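Long-range contact in RsbT co-antagonist protein RsbRA (Bacillus subtilis, PDB 2BNL), which regulates the general stress response as a stressosome component, stimulating the kinase RsbT toward RsbS in vitro, and is represented here by its N-terminal domain: residues Glu48-Glu60 with Asp117-Asn129. Residues are numbered along the deposited sequence; the frame is centred on the assembly and turned at random.
Sequences EYIDILLLSVKDE and DRFFSPINTEIFN
Tyr49 reaches across to helix 109-135 and donates its hydroxyl hydrogen to Asn124, with 2.7 Å between Tyr49 OH and Asn124 OD1. The hydroxyl meets a lone pair in the carbonyl plane, and ring and amide lie nearly coplanar, 18° apart. With CG anti to the backbone N (chi1 -171°), the ring extends far enough for the long tyrosine to bridge the helices. A water donates to Tyr49 OH and accepts from Asn124 ND2, closing a small polar circuit in otherwise apolar surroundings. Ile127 CD1 abuts the ring edge, 3.6 Å from Tyr49 CE1, while Leu53 CD2 sits over the rim of one face. A phenylalanine here would probably leave Asn124 OD1 without its donor and the bridging water held from the Asn124 side alone.

Branched leucine and isoleucine fill the tight interior: Leu53 CD1 lies 3.6 Å from Phe120 CE1, and Ile123 CD1 presses on Ser56 CB at 3.5 Å. Small Ser56 leaves room for that methyl and turns OG back onto Ile52 O (2.6 Å). This layer belongs to the nonheme globin fold of the domain, an all-helical bundle in which helices 39-54 and 109-135 meet here, the N-to-C directions of segments 48-54 and 117-129 lying 122° apart. Phe119 lays its ring edge against Leu53 O, 3.4 Å from CZ, and a second water ties Ser56 O to Phe119 O.

Toward the subunit interface the contact becomes polar and partly exposed. Glu60, bent at chi2, crosses Pro122 at about a right angle, its OE1 3.4 Å from Pro122 CB, and is long enough to carry its carboxylate past the proline. Its OE2 lies 4.0 Å from Glu126 OE1; Lys82 of the second subunit forms salt bridges with both carboxylates and probably offsets their repulsion.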
ATOM      1  N   GLU A  48      18.641  -2.701  -2.814  1.00 31.76           N
ATOM      2  CA  GLU A  48      18.137  -1.765  -3.869  1.00 33.53           C
ATOM      3  C   GLU A  48      17.052  -0.926  -3.231  1.00 32.67           C
ATOM      4  O   GLU A  48      16.915   0.252  -3.496  1.00 31.31           O
ATOM      5  CB  GLU A  48      17.449  -2.482  -5.011  1.00 36.39           C
ATOM      6  CG  GLU A  48      18.190  -2.698  -6.331  1.00 46.37           C
ATOM      7  CD  GLU A  48      17.299  -3.346  -7.443  1.00 48.97           C
ATOM      8  OE1 GLU A  48      17.016  -2.604  -8.445  1.00 47.20           O
ATOM      9  OE2 GLU A  48      16.911  -4.593  -7.328  1.00 55.37           O
ATOM     10  N   TYR A  49      16.204  -1.542  -2.434  1.00 28.46           N
ATOM     11  CA  TYR A  49      15.127  -0.742  -1.702  1.00 30.01           C
ATOM     12  C   TYR A  49      15.643   0.260  -0.694  1.00 31.26           C
ATOM     13  O   TYR A  49      15.233   1.429  -0.681  1.00 28.49           O
ATOM     14  CB  TYR A  49      14.230  -1.696  -0.979  1.00 31.27           C
ATOM     15  CG  TYR A  49      13.021  -1.093  -0.381  1.00 30.49           C
ATOM     16  CD1 TYR A  49      12.008  -0.561  -1.179  1.00 30.16           C
ATOM     17  CD2 TYR A  49      12.840  -1.080   0.966  1.00 30.12           C
ATOM     18  CE1 TYR A  49      10.832  -0.043  -0.638  1.00 28.54           C
ATOM     19  CE2 TYR A  49      11.641  -0.530   1.523  1.00 32.08           C
ATOM     20  CZ  TYR A  49      10.650  -0.028   0.699  1.00 30.98           C
ATOM     21  OH  TYR A  49       9.490   0.422   1.276  1.00 30.69           O
ATOM     22  N   ILE A  50      16.581  -0.179   0.156  1.00 31.45           N
ATOM     23  CA  ILE A  50      17.185   0.767   1.076  1.00 33.97           C
ATOM     24  C   ILE A  50      17.839   1.988   0.315  1.00 30.96           C
ATOM     25  O   ILE A  50      17.768   3.111   0.800  1.00 31.06           O
ATOM     26  CB  ILE A  50      18.250   0.116   2.039  1.00 34.46           C
ATOM     27  CG1 ILE A  50      17.622  -0.937   2.933  1.00 42.85           C
ATOM     28  CG2 ILE A  50      18.780   1.089   3.182  1.00 41.64           C
ATOM     29  CD1 ILE A  50      18.623  -2.089   3.619  1.00 45.56           C
ATOM     30  N   ASP A  51      18.516   1.716  -0.781  1.00 30.84           N
ATOM     31  CA  ASP A  51      19.180   2.738  -1.592  1.00 33.62           C
ATOM     32  C   ASP A  51      18.135   3.744  -2.124  1.00 32.64           C
ATOM     33  O   ASP A  51      18.407   4.913  -2.117  1.00 32.65           O
ATOM     34  CB  ASP A  51      19.888   2.151  -2.794  1.00 31.94           C
ATOM     35  CG  ASP A  51      21.234   1.521  -2.459  1.00 37.13           C
ATOM     36  OD1 ASP A  51      21.647   1.510  -1.293  1.00 36.90           O
ATOM     37  OD2 ASP A  51      21.849   1.048  -3.423  1.00 40.60           O
ATOM     38  N   ILE A  52      16.965   3.256  -2.506  1.00 31.81           N
ATOM     39  CA  ILE A  52      15.777   4.112  -2.796  1.00 30.26           C
ATOM     40  C   ILE A  52      15.358   5.004  -1.638  1.00 29.60           C
ATOM     41  O   ILE A  52      15.196   6.226  -1.810  1.00 28.61           O
ATOM     42  CB  ILE A  52      14.583   3.324  -3.350  1.00 30.63           C
ATOM     43  CG1 ILE A  52      14.912   2.756  -4.748  1.00 31.14           C
ATOM     44  CG2 ILE A  52      13.314   4.150  -3.315  1.00 27.66           C
ATOM     45  CD1 ILE A  52      14.153   1.468  -5.117  1.00 30.31           C
ATOM     46  N   LEU A  53      15.297   4.426  -0.461  1.00 29.44           N
ATOM     47  CA  LEU A  53      14.891   5.148   0.704  1.00 29.09           C
ATOM     48  C   LEU A  53      15.872   6.260   0.973  1.00 29.24           C
ATOM     49  O   LEU A  53      15.455   7.385   1.265  1.00 29.45           O
ATOM     50  CB  LEU A  53      14.756   4.199   1.908  1.00 30.53           C
ATOM     51  CG  LEU A  53      13.789   3.055   1.822  1.00 28.01           C
ATOM     52  CD1 LEU A  53      13.854   2.247   3.145  1.00 30.71           C
ATOM     53  CD2 LEU A  53      12.424   3.368   1.459  1.00 28.54           C
ATOM     54  N   LEU A  54      17.171   5.961   0.871  1.00 30.23           N
ATOM     55  CA  LEU A  54      18.232   6.931   1.225  1.00 30.26           C
ATOM     56  C   LEU A  54      18.272   8.170   0.246  1.00 28.87           C
ATOM     57  O   LEU A  54      18.814   9.182   0.586  1.00 29.77           O
ATOM     58  CB  LEU A  54      19.578   6.181   1.345  1.00 30.09           C
ATOM     59  CG  LEU A  54      19.630   5.320   2.625  1.00 32.56           C
ATOM     60  CD1 LEU A  54      20.931   4.563   2.625  1.00 33.90           C
ATOM     61  CD2 LEU A  54      19.472   6.140   3.978  1.00 31.28           C
ATOM     62  N   LEU A  55      17.709   8.018  -0.954  1.00 29.05           N
ATOM     63  CA  LEU A  55      17.535   9.076  -1.949  1.00 29.53           C
ATOM     64  C   LEU A  55      16.248   9.835  -1.780  1.00 28.19           C
ATOM     65  O   LEU A  55      16.060  10.796  -2.436  1.00 26.58           O
ATOM     66  CB  LEU A  55      17.542   8.447  -3.355  1.00 30.76           C
ATOM     67  CG  LEU A  55      18.860   7.844  -3.817  1.00 34.75           C
ATOM     68  CD1 LEU A  55      18.610   6.968  -5.086  1.00 32.22           C
ATOM     69  CD2 LEU A  55      19.877   8.970  -4.104  1.00 35.57           C
ATOM     70  N   SER A  56      15.362   9.370  -0.917  1.00 29.32           N
ATOM     71  CA  SER A  56      13.925   9.831  -0.832  1.00 29.29           C
ATOM     72  C   SER A  56      13.516  10.710   0.341  1.00 29.86           C
ATOM     73  O   SER A  56      12.334  10.707   0.790  1.00 29.58           O
ATOM     74  CB  SER A  56      13.010   8.613  -0.958  1.00 27.92           C
ATOM     75  OG  SER A  56      13.225   7.950  -2.172  1.00 28.97           O
ATOM     76  N   VAL A  57      14.471  11.451   0.914  1.00 28.76           N
ATOM     77  CA  VAL A  57      14.133  12.217   2.132  1.00 28.30           C
ATOM     78  C   VAL A  57      13.028  13.309   1.861  1.00 27.54           C
ATOM     79  O   VAL A  57      12.236  13.560   2.716  1.00 26.16           O
ATOM     80  CB  VAL A  57      15.393  12.859   2.821  1.00 27.12           C
ATOM     81  CG1 VAL A  57      15.883  14.062   2.105  1.00 24.86           C
ATOM     82  CG2 VAL A  57      15.128  13.184   4.245  1.00 28.34           C
ATOM     83  N   LYS A  58      13.020  13.855   0.658  1.00 28.79           N
ATOM     84  CA  LYS A  58      12.072  14.861   0.251  1.00 30.46           C
ATOM     85  C   LYS A  58      10.814  14.183  -0.251  1.00 32.83           C
ATOM     86  O   LYS A  58       9.711  14.434   0.240  1.00 35.07           O
ATOM     87  CB  LYS A  58      12.684  15.740  -0.809  1.00 30.69           C
ATOM     88  CG  LYS A  58      11.792  16.933  -1.215  1.00 31.33           C
ATOM     89  CD  LYS A  58      12.397  17.683  -2.411  1.00 39.91           C
ATOM     90  CE  LYS A  58      11.404  18.790  -2.848  1.00 40.03           C
ATOM     91  NZ  LYS A  58      11.959  20.152  -3.050  1.00 49.39           N
ATOM     92  N   ASP A  59      10.977  13.266  -1.207  1.00 33.08           N
ATOM     93  CA  ASP A  59       9.866  12.600  -1.859  1.00 32.88           C
ATOM     94  C   ASP A  59      10.461  11.512  -2.728  1.00 32.80           C
ATOM     95  O   ASP A  59      11.700  11.321  -2.789  1.00 32.89           O
ATOM     96  CB  ASP A  59       8.940  13.567  -2.656  1.00 33.15           C
ATOM     97  CG  ASP A  59       9.601  14.333  -3.649  1.00 33.41           C
ATOM     98  OD1 ASP A  59      10.549  13.889  -4.322  1.00 35.09           O
ATOM     99  OD2 ASP A  59       9.224  15.499  -3.758  1.00 38.48           O
ATOM    100  N   GLU A  60       9.560  10.892  -3.479  1.00 31.12           N
ATOM    101  CA  GLU A  60       9.881   9.788  -4.354  1.00 30.89           C
ATOM    102  C   GLU A  60      10.495  10.122  -5.727  1.00 31.43           C
ATOM    103  O   GLU A  60      10.843   9.216  -6.535  1.00 30.88           O
ATOM    104  CB  GLU A  60       8.613   8.912  -4.524  1.00 30.78           C
ATOM    105  CG  GLU A  60       7.602   9.488  -5.446  1.00 30.49           C
ATOM    106  CD  GLU A  60       6.604  10.354  -4.814  1.00 35.17           C
ATOM    107  OE1 GLU A  60       6.924  11.032  -3.809  1.00 36.53           O
ATOM    108  OE2 GLU A  60       5.415  10.222  -5.219  1.00 33.04           O
ATOM    109  N   ASP A 117       4.677   6.232   7.848  1.00 29.79           N
ATOM    110  CA  ASP A 117       3.734   6.184   6.706  1.00 31.80           C
ATOM    111  C   ASP A 117       4.073   7.377   5.734  1.00 31.30           C
ATOM    112  O   ASP A 117       4.118   7.227   4.541  1.00 30.79           O
ATOM    113  CB  ASP A 117       2.312   6.326   7.249  1.00 32.25           C
ATOM    114  CG  ASP A 117       1.270   6.397   6.163  1.00 36.96           C
ATOM    115  OD1 ASP A 117       0.977   5.350   5.621  1.00 40.15           O
ATOM    116  OD2 ASP A 117       0.872   7.515   5.824  1.00 35.85           O
ATOM    117  N   ARG A 118       4.263   8.531   6.314  1.00 29.87           N
ATOM    118  CA  ARG A 118       4.583   9.730   5.538  1.00 33.94           C
ATOM    119  C   ARG A 118       5.804   9.539   4.604  1.00 32.24           C
ATOM    120  O   ARG A 118       5.860  10.016   3.473  1.00 31.99           O
ATOM    121  CB  ARG A 118       4.848  10.830   6.475  1.00 34.70           C
ATOM    122  CG  ARG A 118       4.440  12.083   5.954  1.00 45.81           C
ATOM    123  CD  ARG A 118       4.989  13.251   6.745  1.00 54.85           C
ATOM    124  NE  ARG A 118       5.153  14.350   5.754  1.00 61.18           N
ATOM    125  CZ  ARG A 118       6.279  14.688   5.126  1.00 59.43           C
ATOM    126  NH1 ARG A 118       7.410  14.104   5.393  1.00 50.01           N
ATOM    127  NH2 ARG A 118       6.256  15.671   4.229  1.00 65.29           N
ATOM    128  N   PHE A 119       6.825   8.913   5.145  1.00 31.33           N
ATOM    129  CA  PHE A 119       8.053   8.629   4.388  1.00 29.87           C
ATOM    130  C   PHE A 119       7.882   7.544   3.322  1.00 29.95           C
ATOM    131  O   PHE A 119       8.271   7.722   2.183  1.00 30.84           O
ATOM    132  CB  PHE A 119       9.155   8.334   5.360  1.00 29.41           C
ATOM    133  CG  PHE A 119      10.446   8.013   4.730  1.00 31.05           C
ATOM    134  CD1 PHE A 119      11.149   8.964   4.067  1.00 41.04           C
ATOM    135  CD2 PHE A 119      10.886   6.676   4.670  1.00 31.39           C
ATOM    136  CE1 PHE A 119      12.426   8.644   3.448  1.00 41.29           C
ATOM    137  CE2 PHE A 119      12.048   6.347   4.038  1.00 36.44           C
ATOM    138  CZ  PHE A 119      12.855   7.322   3.454  1.00 34.87           C
ATOM    139  N   PHE A 120       7.311   6.390   3.698  1.00 30.14           N
ATOM    140  CA  PHE A 120       7.264   5.221   2.864  1.00 29.53           C
ATOM    141  C   PHE A 120       6.138   5.207   1.859  1.00 30.37           C
ATOM    142  O   PHE A 120       6.324   4.708   0.760  1.00 30.78           O
ATOM    143  CB  PHE A 120       7.072   3.990   3.796  1.00 31.06           C
ATOM    144  CG  PHE A 120       8.346   3.495   4.372  1.00 31.57           C
ATOM    145  CD1 PHE A 120       9.190   2.675   3.639  1.00 29.23           C
ATOM    146  CD2 PHE A 120       8.789   3.922   5.638  1.00 31.22           C
ATOM    147  CE1 PHE A 120      10.394   2.175   4.262  1.00 29.98           C
ATOM    148  CE2 PHE A 120      10.011   3.406   6.165  1.00 34.50           C
ATOM    149  CZ  PHE A 120      10.783   2.583   5.454  1.00 34.10           C
ATOM    150  N   SER A 121       4.961   5.747   2.237  1.00 30.11           N
ATOM    151  CA  SER A 121       3.759   5.609   1.408  1.00 31.61           C
ATOM    152  C   SER A 121       3.977   6.085  -0.066  1.00 30.59           C
ATOM    153  O   SER A 121       3.814   5.318  -0.965  1.00 30.20           O
ATOM    154  CB  SER A 121       2.493   6.327   2.019  1.00 30.86           C
ATOM    155  OG  SER A 121       1.366   5.924   1.290  1.00 32.31           O
ATOM    156  N   PRO A 122       4.467   7.312  -0.272  1.00 29.33           N
ATOM    157  CA  PRO A 122       4.727   7.743  -1.694  1.00 29.77           C
ATOM    158  C   PRO A 122       5.810   6.939  -2.489  1.00 29.44           C
ATOM    159  O   PRO A 122       5.744   6.788  -3.704  1.00 30.03           O
ATOM    160  CB  PRO A 122       5.121   9.223  -1.530  1.00 29.55           C
ATOM    161  CG  PRO A 122       5.578   9.394  -0.116  1.00 33.84           C
ATOM    162  CD  PRO A 122       4.865   8.329   0.728  1.00 30.66           C
ATOM    163  N   ILE A 123       6.816   6.459  -1.771  1.00 29.00           N
ATOM    164  CA  ILE A 123       7.812   5.558  -2.363  1.00 29.63           C
ATOM    165  C   ILE A 123       7.194   4.266  -2.806  1.00 26.92           C
ATOM    166  O   ILE A 123       7.294   3.844  -3.962  1.00 27.14           O
ATOM    167  CB  ILE A 123       8.924   5.238  -1.373  1.00 28.42           C
ATOM    168  CG1 ILE A 123       9.639   6.481  -0.952  1.00 30.56           C
ATOM    169  CG2 ILE A 123       9.872   4.213  -1.924  1.00 32.76           C
ATOM    170  CD1 ILE A 123      10.639   6.366   0.334  1.00 29.29           C
ATOM    171  N   ASN A 124       6.469   3.627  -1.879  1.00 28.40           N
ATOM    172  CA  ASN A 124       5.829   2.351  -2.233  1.00 28.41           C
ATOM    173  C   ASN A 124       4.794   2.446  -3.312  1.00 29.10           C
ATOM    174  O   ASN A 124       4.694   1.540  -4.122  1.00 29.32           O
ATOM    175  CB  ASN A 124       5.182   1.652  -0.972  1.00 28.04           C
ATOM    176  CG  ASN A 124       6.227   1.263   0.063  1.00 28.54           C
ATOM    177  OD1 ASN A 124       7.432   1.144  -0.284  1.00 33.03           O
ATOM    178  ND2 ASN A 124       5.798   1.081   1.296  1.00 26.31           N
ATOM    179  N   THR A 125       3.986   3.489  -3.285  1.00 28.50           N
ATOM    180  CA  THR A 125       2.949   3.711  -4.357  1.00 28.72           C
ATOM    181  C   THR A 125       3.616   3.876  -5.730  1.00 28.02           C
ATOM    182  O   THR A 125       3.143   3.394  -6.729  1.00 28.93           O
ATOM    183  CB  THR A 125       2.017   4.874  -4.073  1.00 28.07           C
ATOM    184  OG1 THR A 125       2.745   6.108  -4.038  1.00 32.98           O
ATOM    185  CG2 THR A 125       1.196   4.646  -2.832  1.00 31.86           C
ATOM    186  N   GLU A 126       4.758   4.505  -5.742  1.00 27.95           N
ATOM    187  CA  GLU A 126       5.494   4.746  -6.984  1.00 29.93           C
ATOM    188  C   GLU A 126       6.104   3.407  -7.438  1.00 26.73           C
ATOM    189  O   GLU A 126       6.196   3.108  -8.610  1.00 28.77           O
ATOM    190  CB  GLU A 126       6.608   5.725  -6.708  1.00 30.20           C
ATOM    191  CG  GLU A 126       7.245   6.271  -7.957  1.00 36.58           C
ATOM    192  CD  GLU A 126       6.222   6.946  -8.883  1.00 42.71           C
ATOM    193  OE1 GLU A 126       5.366   7.628  -8.309  1.00 40.09           O
ATOM    194  OE2 GLU A 126       6.225   6.660 -10.118  1.00 49.26           O
ATOM    195  N   ILE A 127       6.630   2.651  -6.515  1.00 28.78           N
ATOM    196  CA  ILE A 127       7.017   1.298  -6.873  1.00 28.54           C
ATOM    197  C   ILE A 127       5.868   0.466  -7.482  1.00 29.69           C
ATOM    198  O   ILE A 127       6.055  -0.254  -8.522  1.00 29.73           O
ATOM    199  CB  ILE A 127       7.746   0.548  -5.688  1.00 28.46           C
ATOM    200  CG1 ILE A 127       9.063   1.197  -5.301  1.00 29.39           C
ATOM    201  CG2 ILE A 127       7.906  -0.975  -6.008  1.00 29.87           C
ATOM    202  CD1 ILE A 127       9.622   0.726  -3.984  1.00 31.79           C
ATOM    203  N   PHE A 128       4.717   0.474  -6.834  1.00 28.89           N
ATOM    204  CA  PHE A 128       3.585  -0.290  -7.347  1.00 28.04           C
ATOM    205  C   PHE A 128       3.288   0.219  -8.797  1.00 28.09           C
ATOM    206  O   PHE A 128       3.007  -0.553  -9.711  1.00 26.27           O
ATOM    207  CB  PHE A 128       2.335  -0.152  -6.462  1.00 28.16           C
ATOM    208  CG  PHE A 128       2.497  -0.588  -5.057  1.00 29.81           C
ATOM    209  CD1 PHE A 128       3.402  -1.565  -4.712  1.00 33.60           C
ATOM    210  CD2 PHE A 128       1.713  -0.087  -4.096  1.00 33.78           C
ATOM    211  CE1 PHE A 128       3.547  -1.959  -3.395  1.00 34.78           C
ATOM    212  CE2 PHE A 128       1.795  -0.518  -2.776  1.00 34.90           C
ATOM    213  CZ  PHE A 128       2.784  -1.447  -2.442  1.00 33.39           C
ATOM    214  N   ASN A 129       3.276   1.562  -8.956  1.00 28.25           N
ATOM    215  CA  ASN A 129       2.980   2.140 -10.280  1.00 29.13           C
ATOM    216  C   ASN A 129       3.917   1.614 -11.356  1.00 27.82           C
ATOM    217  O   ASN A 129       3.508   1.264 -12.428  1.00 27.84           O
ATOM    218  CB  ASN A 129       3.030   3.658 -10.163  1.00 29.47           C
ATOM    219  CG  ASN A 129       2.401   4.374 -11.345  1.00 32.43           C
ATOM    220  OD1 ASN A 129       1.268   4.120 -11.733  1.00 27.65           O
ATOM    221  ND2 ASN A 129       3.162   5.277 -11.946  1.00 31.94           N
TER
HETATM  222  O   HOH W   1       7.596  -0.177   3.194  1.00 28.09           O
HETATM  223  O   HOH W   2       9.715   9.871   0.820  1.00 30.35           O